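Long-range contacts in amidase, hydantoinase/carbamoylase family (Paraburkholderia phymatum, PDB 6C0D), which probably hydrolyses the carbon-nitrogen bond of N-carbamoyl-L-amino acids as a homodimeric, zinc-dependent amidase of the peptidase M20 family: residues K208-V213 with M380-P384; E221-I227 with R323-C329; T214-G218 with F294-N298; R273-D277 with K287-H291. Residue numbers count along the deposited sequence, not the author numbering.

Contact 1: K208-V213 with M380-P384. With EDO (1,2-ethanediol), chain J.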
# COMPACT_ATOMS: atom_id res chain seq x y z
N LYS A 208 31.83 -16.53 8.98
CA LYS A 208 32.37 -16.83 10.31
C LYS A 208 31.39 -17.70 11.09
O LYS A 208 30.22 -17.84 10.72
CB LYS A 208 32.65 -15.55 11.09
CG LYS A 208 33.55 -14.54 10.43
CD LYS A 208 35.01 -14.91 10.54
CE LYS A 208 35.87 -13.68 10.34
NZ LYS A 208 37.29 -14.02 10.13
N LEU A 209 31.87 -18.27 12.19
CA LEU A 209 31.10 -19.23 12.96
C LEU A 209 30.64 -18.70 14.32
O LEU A 209 29.73 -19.30 14.91
CB LEU A 209 31.93 -20.51 13.19
CG LEU A 209 32.42 -21.20 11.89
CD1 LEU A 209 33.19 -22.49 12.22
CD2 LEU A 209 31.23 -21.49 10.95
N ILE A 210 31.27 -17.65 14.84
CA ILE A 210 31.01 -17.19 16.21
C ILE A 210 30.97 -15.67 16.19
O ILE A 210 31.90 -15.04 15.68
CB ILE A 210 32.10 -17.64 17.20
CG1 ILE A 210 32.17 -19.17 17.29
CG2 ILE A 210 31.89 -16.98 18.60
CD1 ILE A 210 30.95 -19.83 17.94
N GLY A 211 29.92 -15.09 16.77
CA GLY A 211 29.90 -13.64 16.92
C GLY A 211 29.88 -13.23 18.38
O GLY A 211 29.11 -13.78 19.18
N VAL A 212 30.75 -12.29 18.76
CA VAL A 212 30.77 -11.73 20.11
C VAL A 212 30.03 -10.40 20.04
O VAL A 212 30.50 -9.48 19.38
CB VAL A 212 32.20 -11.53 20.61
CG1 VAL A 212 32.19 -10.84 22.01
CG2 VAL A 212 32.95 -12.88 20.67
N VAL A 213 28.90 -10.29 20.74
CA VAL A 213 28.02 -9.13 20.56
C VAL A 213 28.56 -7.92 21.32
O VAL A 213 28.84 -7.98 22.53
CB VAL A 213 26.59 -9.48 20.98
CG1 VAL A 213 25.68 -8.24 20.96
CG2 VAL A 213 26.01 -10.57 20.01
N MET A 380 26.27 -11.48 25.03
CA MET A 380 25.65 -12.42 24.10
C MET A 380 26.69 -13.05 23.19
O MET A 380 27.69 -12.42 22.83
CB MET A 380 24.58 -11.73 23.22
CG MET A 380 23.40 -11.22 24.03
SD MET A 380 22.02 -10.75 22.92
CE MET A 380 21.36 -12.37 22.47
N LEU A 381 26.41 -14.28 22.77
CA LEU A 381 27.25 -15.01 21.83
C LEU A 381 26.36 -15.49 20.70
O LEU A 381 25.33 -16.12 20.97
CB LEU A 381 27.92 -16.21 22.51
CG LEU A 381 28.96 -16.94 21.66
CD1 LEU A 381 30.23 -16.08 21.65
CD2 LEU A 381 29.25 -18.32 22.21
N PHE A 382 26.75 -15.21 19.45
CA PHE A 382 25.95 -15.59 18.28
C PHE A 382 26.57 -16.79 17.54
O PHE A 382 27.80 -16.92 17.46
CB PHE A 382 25.85 -14.44 17.28
CG PHE A 382 24.80 -13.40 17.62
CD1 PHE A 382 23.94 -13.57 18.70
CD2 PHE A 382 24.70 -12.24 16.87
CE1 PHE A 382 22.98 -12.61 18.99
CE2 PHE A 382 23.72 -11.28 17.14
CZ PHE A 382 22.86 -11.48 18.21
N VAL A 383 25.70 -17.65 17.02
CA VAL A 383 26.08 -18.66 16.03
C VAL A 383 25.27 -18.39 14.77
O VAL A 383 24.16 -17.84 14.83
CB VAL A 383 25.85 -20.10 16.52
CG1 VAL A 383 26.75 -20.40 17.71
CG2 VAL A 383 24.38 -20.35 16.83
N PRO A 384 25.79 -18.72 13.59
CA PRO A 384 25.07 -18.36 12.37
C PRO A 384 23.84 -19.23 12.17
O PRO A 384 23.77 -20.38 12.63
CB PRO A 384 26.09 -18.60 11.24
CG PRO A 384 27.08 -19.54 11.82
CD PRO A 384 27.11 -19.32 13.29
C1 EDO J . 29.13 -19.78 8.57
O1 EDO J . 28.58 -18.46 8.51
C2 EDO J . 28.22 -20.81 7.91
O2 EDO J . 28.88 -21.31 6.73
O HOH W 1 28.66 -10.12 24.19
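Met380 opens the pairing: its O accepts from Val213 N (3.2 Å), while water 1, accepting from Met380 N and donating to Val213 O, bridges the other half of the same position. Leu381, opposite Val212, sends CD1 to within 3.6 Å of Ile210 CG2, an apolar patch on the face these three side chains share. Phe382 pairs with Gly211 through two short bonds, Gly211 N to Phe382 O (2.9 Å) and Phe382 N to Gly211 O (2.8 Å); Val213 CG2 sits squarely over the ring, 3.5 Å from its centroid, a CH-pi contact. Val383 CG1 lies 4.2 Å from Ile210 CD1, and Pro384, with no N-H to donate, sets CD 3.1 Å from Leu209 O. A 1,2-ethanediol hydrogen-bonds through O1 to Lys208 O (2.8 Å). The pair lies within the mixed sheet: strand 189-198, with the zinc ligand His196, flanks 380-384, strand 358-363 flanks 210-213, and helix 399-419 covers Leu209 and Leu381.

Contact 2: E221-I227 with R323-C329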
# COMPACT_ATOMS: atom_id res chain seq x y z
N GLU A 221 11.06 4.24 15.29
CA GLU A 221 10.01 4.01 14.31
C GLU A 221 9.18 5.27 14.16
O GLU A 221 8.91 5.96 15.14
CB GLU A 221 9.13 2.83 14.73
CG GLU A 221 9.88 1.50 14.59
CD GLU A 221 9.10 0.31 15.09
OE1 GLU A 221 8.21 0.48 15.94
OE2 GLU A 221 9.38 -0.81 14.63
N PHE A 222 8.78 5.57 12.92
CA PHE A 222 7.97 6.74 12.62
C PHE A 222 6.97 6.40 11.54
O PHE A 222 7.22 5.54 10.69
CB PHE A 222 8.82 7.91 12.12
CG PHE A 222 9.74 8.49 13.16
CD1 PHE A 222 9.33 9.55 13.95
CD2 PHE A 222 11.03 8.00 13.30
CE1 PHE A 222 10.18 10.09 14.90
CE2 PHE A 222 11.89 8.53 14.27
CZ PHE A 222 11.46 9.58 15.06
N GLN A 223 5.84 7.10 11.57
CA GLN A 223 4.99 7.23 10.40
C GLN A 223 5.23 8.61 9.82
O GLN A 223 5.36 9.60 10.55
CB GLN A 223 3.51 7.09 10.72
CG GLN A 223 3.03 5.72 11.07
CD GLN A 223 1.52 5.68 11.16
OE1 GLN A 223 0.84 6.62 10.75
NE2 GLN A 223 0.98 4.60 11.71
N LEU A 224 5.28 8.69 8.50
CA LEU A 224 5.40 9.96 7.82
C LEU A 224 4.22 10.08 6.87
O LEU A 224 4.07 9.26 5.95
CB LEU A 224 6.73 10.04 7.08
CG LEU A 224 7.02 11.37 6.40
CD1 LEU A 224 7.08 12.51 7.41
CD2 LEU A 224 8.33 11.19 5.73
N ARG A 225 3.36 11.07 7.12
CA ARG A 225 2.15 11.31 6.34
C ARG A 225 2.37 12.47 5.39
O ARG A 225 3.04 13.45 5.73
CB ARG A 225 0.97 11.64 7.25
CG ARG A 225 0.49 10.52 8.15
CD ARG A 225 -0.71 10.99 8.98
NE ARG A 225 -1.19 9.96 9.89
CZ ARG A 225 -1.89 10.20 11.00
NH1 ARG A 225 -2.19 11.44 11.34
NH2 ARG A 225 -2.28 9.19 11.77
N PHE A 226 1.76 12.37 4.20
CA PHE A 226 1.81 13.40 3.18
C PHE A 226 0.39 13.78 2.84
O PHE A 226 -0.44 12.90 2.57
CB PHE A 226 2.57 12.90 1.95
CG PHE A 226 4.01 12.62 2.25
CD1 PHE A 226 4.38 11.40 2.80
CD2 PHE A 226 4.96 13.61 2.08
CE1 PHE A 226 5.71 11.14 3.14
CE2 PHE A 226 6.30 13.36 2.41
CZ PHE A 226 6.67 12.12 2.95
N ILE A 227 0.09 15.08 2.90
CA ILE A 227 -1.27 15.56 2.69
C ILE A 227 -1.24 16.45 1.47
O ILE A 227 -0.70 17.56 1.51
CB ILE A 227 -1.82 16.31 3.91
CG1 ILE A 227 -1.85 15.40 5.15
CG2 ILE A 227 -3.22 16.81 3.60
CD1 ILE A 227 -0.56 15.37 5.94
N ARG A 323 2.00 18.80 2.16
CA ARG A 323 2.52 18.92 3.52
C ARG A 323 2.97 17.57 4.05
O ARG A 323 2.32 16.55 3.82
CB ARG A 323 1.45 19.50 4.45
CG ARG A 323 1.92 19.62 5.91
CD ARG A 323 0.90 20.39 6.74
NE ARG A 323 -0.45 19.83 6.63
CZ ARG A 323 -0.94 18.90 7.46
NH1 ARG A 323 -0.19 18.44 8.45
NH2 ARG A 323 -2.17 18.44 7.29
N ALA A 324 4.09 17.56 4.79
CA ALA A 324 4.62 16.37 5.44
C ALA A 324 4.39 16.45 6.95
O ALA A 324 4.47 17.52 7.56
CB ALA A 324 6.12 16.20 5.17
N GLU A 325 4.12 15.29 7.56
CA GLU A 325 3.77 15.25 8.97
C GLU A 325 4.41 14.02 9.61
O GLU A 325 4.11 12.90 9.21
CB GLU A 325 2.25 15.22 9.15
CG GLU A 325 1.80 15.17 10.59
CD GLU A 325 0.30 15.01 10.69
OE1 GLU A 325 -0.18 14.48 11.72
OE2 GLU A 325 -0.39 15.42 9.73
N LEU A 326 5.27 14.24 10.59
CA LEU A 326 6.05 13.16 11.20
C LEU A 326 5.40 12.75 12.52
O LEU A 326 5.11 13.61 13.36
CB LEU A 326 7.48 13.61 11.44
CG LEU A 326 8.48 12.59 11.99
CD1 LEU A 326 8.79 11.55 10.95
CD2 LEU A 326 9.74 13.32 12.43
N ILE A 327 5.19 11.44 12.70
CA ILE A 327 4.55 10.92 13.91
C ILE A 327 5.47 9.88 14.53
O ILE A 327 5.76 8.85 13.91
CB ILE A 327 3.18 10.30 13.60
CG1 ILE A 327 2.30 11.33 12.89
CG2 ILE A 327 2.52 9.83 14.88
CD1 ILE A 327 1.21 10.71 12.09
N ALA A 328 5.92 10.14 15.76
CA ALA A 328 6.75 9.16 16.45
C ALA A 328 5.89 7.99 16.92
O ALA A 328 4.75 8.18 17.36
CB ALA A 328 7.46 9.80 17.65
N CYS A 329 6.41 6.78 16.78
CA CYS A 329 5.72 5.60 17.29
C CYS A 329 6.22 5.27 18.68
O CYS A 329 7.40 5.47 19.01
CB CYS A 329 5.95 4.40 16.38
SG CYS A 329 5.34 4.70 14.74
O HOH W 2 10.15 4.71 18.05
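Phe222, Leu224 and Phe226 share one face of this antiparallel pair with Ala324, Leu326 and Ala328. Phe222 CD1 meets Leu326 CD1 at 3.6 Å, Leu224 CD1 lies 4.0 Å from the same Leu326 CD1, and Phe226 CE2 rests 4.0 Å from Ala324 CB, so large side chains of one strand fit beside small or branched ones of the other. Between the faces runs a regular set of backbone bonds, paired at Gln223-Ile327, Arg225-Glu325 and Ile227-Arg323, for example Ile327 N to Gln223 O and Glu325 N to Arg225 O, both 2.8 Å. Cys329 N to Glu221 O (3.1 Å) extends the series, and water 2 bridges Glu221 N and Cys329 O. The other face mixes charges with two isoleucines: Arg323 NH1 holds Glu325 OE2 at 3.3 Å, and a long salt bridge joins Arg225 NH1 to Glu325 OE1 (3.7 Å). Ile327 CD1 lies over the Arg225 guanidinium, 3.3 Å from Arg225 CZ, and Ile227 CD1 over that of Arg323. At this sheet edge of what is probably the M20 dimerisation domain, helices 299-317 and 244-262 cover the apolar face, strand 283-296 continues the sheet beyond 221-227, and Phe281 of the second subunit packs on Glu221 and Cys329.

Contact 3: T214-G218 with F294-N298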
# COMPACT_ATOMS: atom_id res chain seq x y z
N THR A 214 28.73 -6.80 20.61
CA THR A 214 29.22 -5.56 21.23
C THR A 214 28.09 -4.80 21.91
O THR A 214 28.21 -4.37 23.07
CB THR A 214 29.84 -4.67 20.16
OG1 THR A 214 28.90 -4.54 19.08
CG2 THR A 214 31.12 -5.31 19.63
N THR A 215 26.99 -4.61 21.18
CA THR A 215 25.92 -3.70 21.55
C THR A 215 24.64 -4.22 20.92
O THR A 215 24.67 -4.69 19.77
CB THR A 215 26.19 -2.28 21.02
OG1 THR A 215 27.47 -1.83 21.48
CG2 THR A 215 25.11 -1.30 21.47
N ILE A 216 23.54 -4.14 21.65
CA ILE A 216 22.21 -4.35 21.07
C ILE A 216 21.70 -3.00 20.57
O ILE A 216 21.66 -2.02 21.32
CB ILE A 216 21.27 -4.97 22.11
CG1 ILE A 216 21.82 -6.34 22.53
CG2 ILE A 216 19.85 -5.08 21.57
CD1 ILE A 216 21.04 -6.98 23.69
N VAL A 217 21.34 -2.93 19.28
CA VAL A 217 21.11 -1.62 18.65
C VAL A 217 19.88 -0.96 19.26
O VAL A 217 18.95 -1.63 19.74
CB VAL A 217 20.94 -1.75 17.12
CG1 VAL A 217 22.25 -2.24 16.46
CG2 VAL A 217 19.78 -2.69 16.81
N GLY A 218 19.90 0.38 19.29
CA GLY A 218 18.69 1.12 19.55
C GLY A 218 17.80 1.18 18.32
O GLY A 218 18.25 0.88 17.21
N PHE A 294 14.54 2.74 11.87
CA PHE A 294 15.99 2.72 11.73
C PHE A 294 16.62 2.29 13.05
O PHE A 294 16.02 2.40 14.13
CB PHE A 294 16.59 4.05 11.22
CG PHE A 294 16.20 5.28 12.01
CD1 PHE A 294 15.06 6.02 11.66
CD2 PHE A 294 17.01 5.76 13.05
CE1 PHE A 294 14.72 7.18 12.35
CE2 PHE A 294 16.67 6.94 13.75
CZ PHE A 294 15.53 7.65 13.39
N ARG A 295 17.83 1.74 12.94
CA ARG A 295 18.53 1.16 14.09
C ARG A 295 20.01 1.46 13.99
O ARG A 295 20.57 1.50 12.90
CB ARG A 295 18.36 -0.37 14.17
CG ARG A 295 16.91 -0.85 14.03
CD ARG A 295 16.79 -2.35 14.35
NE ARG A 295 15.50 -2.88 13.89
CZ ARG A 295 14.89 -3.93 14.42
NH1 ARG A 295 15.45 -4.59 15.43
NH2 ARG A 295 13.71 -4.33 13.94
N ASP A 296 20.65 1.62 15.15
CA ASP A 296 22.08 1.81 15.18
C ASP A 296 22.59 1.52 16.59
O ASP A 296 21.86 1.70 17.57
CB ASP A 296 22.47 3.23 14.76
CG ASP A 296 23.92 3.33 14.33
OD1 ASP A 296 24.24 2.83 13.22
OD2 ASP A 296 24.75 3.86 15.11
N ALA A 297 23.84 1.09 16.68
CA ALA A 297 24.45 0.83 17.98
C ALA A 297 24.98 2.08 18.66
O ALA A 297 25.29 2.04 19.86
CB ALA A 297 25.60 -0.17 17.82
N ASN A 298 25.13 3.18 17.92
CA ASN A 298 25.78 4.38 18.43
C ASN A 298 24.72 5.41 18.82
O ASN A 298 24.00 5.92 17.94
CB ASN A 298 26.73 4.96 17.38
CG ASN A 298 27.57 6.11 17.92
OD1 ASN A 298 27.06 7.16 18.26
ND2 ASN A 298 28.88 5.91 17.97
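Val217 gives up the most surface here, 60 Å², followed by Ala297 with 57 Å² and Gly218 with 49 Å². Val217 faces Ala297 with CA atoms only 4.2 Å apart; its CG1 lies 3.7 Å from Ala297 N and 4.2 Å from Ala297 CB, while Val217 CG2 touches Arg295 CB at 3.8 Å. Ala297 also meets Thr215, whose CG2 is 3.7 Å from Ala297 O. Gly218 supplies the polar link: its N donates to Asp296 O (2.9 Å) and its O accepts from Asp296 N (3.2 Å), a hydrogen-bonded antiparallel pair, with Arg295 CA 3.1 Å from Gly218 O. Just past this pair the chain turns away: Asp296 OD2 accepts from Asn298 N at 2.9 Å, an Asx turn, and Asn298 N-caps the helix 299-317, its OD1 taking the amide of Arg301. Asp296 is also held by Thr267 and by a salt bridge to Arg301. The guanidinium of Arg295 is bonded to Gln293 and forms a salt bridge with a buffer molecule (EPE). Such a short antiparallel pairing, where strand 210-227 leaves the zinc-bearing part of the chain, fits the junction between the catalytic and dimerisation domains of M20 enzymes.

Contact 4: R273-D277 with K287-H291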
# COMPACT_ATOMS: atom_id res chain seq x y z
N ARG A 273 6.53 -0.09 4.76
CA ARG A 273 5.17 0.01 4.26
C ARG A 273 4.96 1.36 3.60
O ARG A 273 5.50 2.37 4.06
CB ARG A 273 4.16 -0.17 5.40
CG ARG A 273 2.73 -0.36 4.93
CD ARG A 273 1.75 -0.47 6.11
NE ARG A 273 0.40 -0.77 5.63
CZ ARG A 273 -0.10 -2.00 5.52
NH1 ARG A 273 0.63 -3.05 5.88
NH2 ARG A 273 -1.33 -2.18 5.06
N ILE A 274 4.18 1.35 2.52
CA ILE A 274 3.73 2.56 1.82
C ILE A 274 2.26 2.38 1.45
O ILE A 274 1.89 1.34 0.91
CB ILE A 274 4.57 2.82 0.54
CG1 ILE A 274 6.02 3.17 0.90
CG2 ILE A 274 3.94 3.94 -0.33
CD1 ILE A 274 6.94 3.19 -0.36
N ASP A 275 1.43 3.38 1.74
CA ASP A 275 0.00 3.33 1.42
C ASP A 275 -0.39 4.64 0.75
O ASP A 275 -0.14 5.71 1.30
CB ASP A 275 -0.87 3.11 2.68
CG ASP A 275 -0.59 1.78 3.38
OD1 ASP A 275 -0.77 0.72 2.75
OD2 ASP A 275 -0.20 1.79 4.57
N LEU A 276 -0.99 4.55 -0.44
CA LEU A 276 -1.53 5.71 -1.13
C LEU A 276 -3.05 5.67 -1.04
O LEU A 276 -3.67 4.61 -1.15
CB LEU A 276 -1.12 5.75 -2.62
CG LEU A 276 0.35 5.54 -2.97
CD1 LEU A 276 0.63 5.86 -4.46
CD2 LEU A 276 1.31 6.29 -2.06
N ASP A 277 -3.64 6.85 -0.85
CA ASP A 277 -5.09 6.98 -0.71
C ASP A 277 -5.61 7.83 -1.87
O ASP A 277 -5.17 8.97 -2.05
CB ASP A 277 -5.44 7.61 0.63
CG ASP A 277 -6.93 7.79 0.81
OD1 ASP A 277 -7.42 8.92 0.61
OD2 ASP A 277 -7.59 6.78 1.12
N LYS A 287 -3.60 11.65 -0.23
CA LYS A 287 -2.89 11.34 1.01
C LYS A 287 -2.00 10.13 0.78
O LYS A 287 -2.29 9.28 -0.06
CB LYS A 287 -3.83 11.06 2.18
CG LYS A 287 -4.71 12.24 2.59
CD LYS A 287 -5.62 11.87 3.77
CE LYS A 287 -6.50 13.05 4.18
NZ LYS A 287 -7.50 12.68 5.24
N ALA A 288 -0.92 10.05 1.56
CA ALA A 288 0.03 8.95 1.46
C ALA A 288 0.76 8.84 2.79
O ALA A 288 1.00 9.85 3.46
CB ALA A 288 1.03 9.17 0.32
N VAL A 289 1.13 7.62 3.17
CA VAL A 289 1.84 7.40 4.43
C VAL A 289 2.89 6.32 4.22
O VAL A 289 2.67 5.34 3.50
CB VAL A 289 0.86 7.03 5.57
CG1 VAL A 289 0.09 5.77 5.23
CG2 VAL A 289 1.62 6.86 6.91
N LEU A 290 4.06 6.52 4.83
CA LEU A 290 5.07 5.47 4.86
C LEU A 290 5.38 5.15 6.32
O LEU A 290 5.21 5.99 7.20
CB LEU A 290 6.35 5.86 4.10
CG LEU A 290 7.27 7.00 4.60
CD1 LEU A 290 8.16 6.58 5.82
CD2 LEU A 290 8.16 7.45 3.47
N HIS A 291 5.85 3.94 6.55
CA HIS A 291 6.39 3.52 7.83
C HIS A 291 7.90 3.40 7.70
O HIS A 291 8.39 2.76 6.76
CB HIS A 291 5.77 2.20 8.27
CG HIS A 291 4.28 2.27 8.48
ND1 HIS A 291 3.58 1.33 9.20
CD2 HIS A 291 3.37 3.17 8.05
CE1 HIS A 291 2.30 1.66 9.23
NE2 HIS A 291 2.15 2.78 8.53
O HOH W 3 2.22 3.00 5.15
O HOH W 4 -0.82 2.37 6.93
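These are the two arms of a beta hairpin, strands 268-277 and 283-296, running almost exactly antiparallel at 174°. Asp275 and Val289 form the central hydrogen-bonded pair, Asp275 N to Val289 O at 2.9 Å and Val289 N to Asp275 O at 3.0 Å; Asp277 N to Lys287 O (2.9 Å) and His291 N to Arg273 O (3.0 Å) flank it. Side chains then separate by face. Arg273 is extended, its first three chi angles all t, which lays its CD over the His291 ring, 4.0 Å from the centroid, as a CH-pi contact and brings NE to Asp275 OD2, a 2.8 Å salt bridge. Val289, at chi1 p, meets Asp275 CB through CG1 at 3.8 Å. Lys287, m then fully extended, leads its amine away, whereas Asp277, t, turns its OD1 to Arg230. On the reverse face Leu276, m then t, places CD2 3.7 Å from Ala288 CB, and Ile274, m then t, has CG1 4.2 Å from the CB of Leu290. Helix 244-262 covers that face. The second subunit also touches the hairpin: its Gly279 accepts from Arg273 NH1, its Phe281 meets the His291 ring, and its Ile274 packs on Ile274. Water 3 donates to both Asp275 OD2 (2.8 Å) and Val289 O (2.9 Å).

How the contacts relate
Strand 210-227 threads through contacts 1, 3 and 2 in turn, leading from the zinc site to the outer sheet. Contact 1 lies nearest the metal, with the Met380 side chain about 7 Å from the zinc ion, and touches contact 3 through Met380 SD and Ile216 CD1 (4.0 Å). Contact 3 meets contact 2 where Phe222 CE2 lies 3.7 Å from Phe294 CE1. Contacts 2 and 4, centres 10 Å apart, are neighbouring strand pairs of one sheet, joined by probable hydrogen bonds Phe226 N to Ala288 O (2.7 Å) and Leu290 N to Leu224 O (3.0 Å), and both touch the second subunit. Contact 4 is nested in the loops closed by the other three; its centre is about 37 Å from that of contact 1.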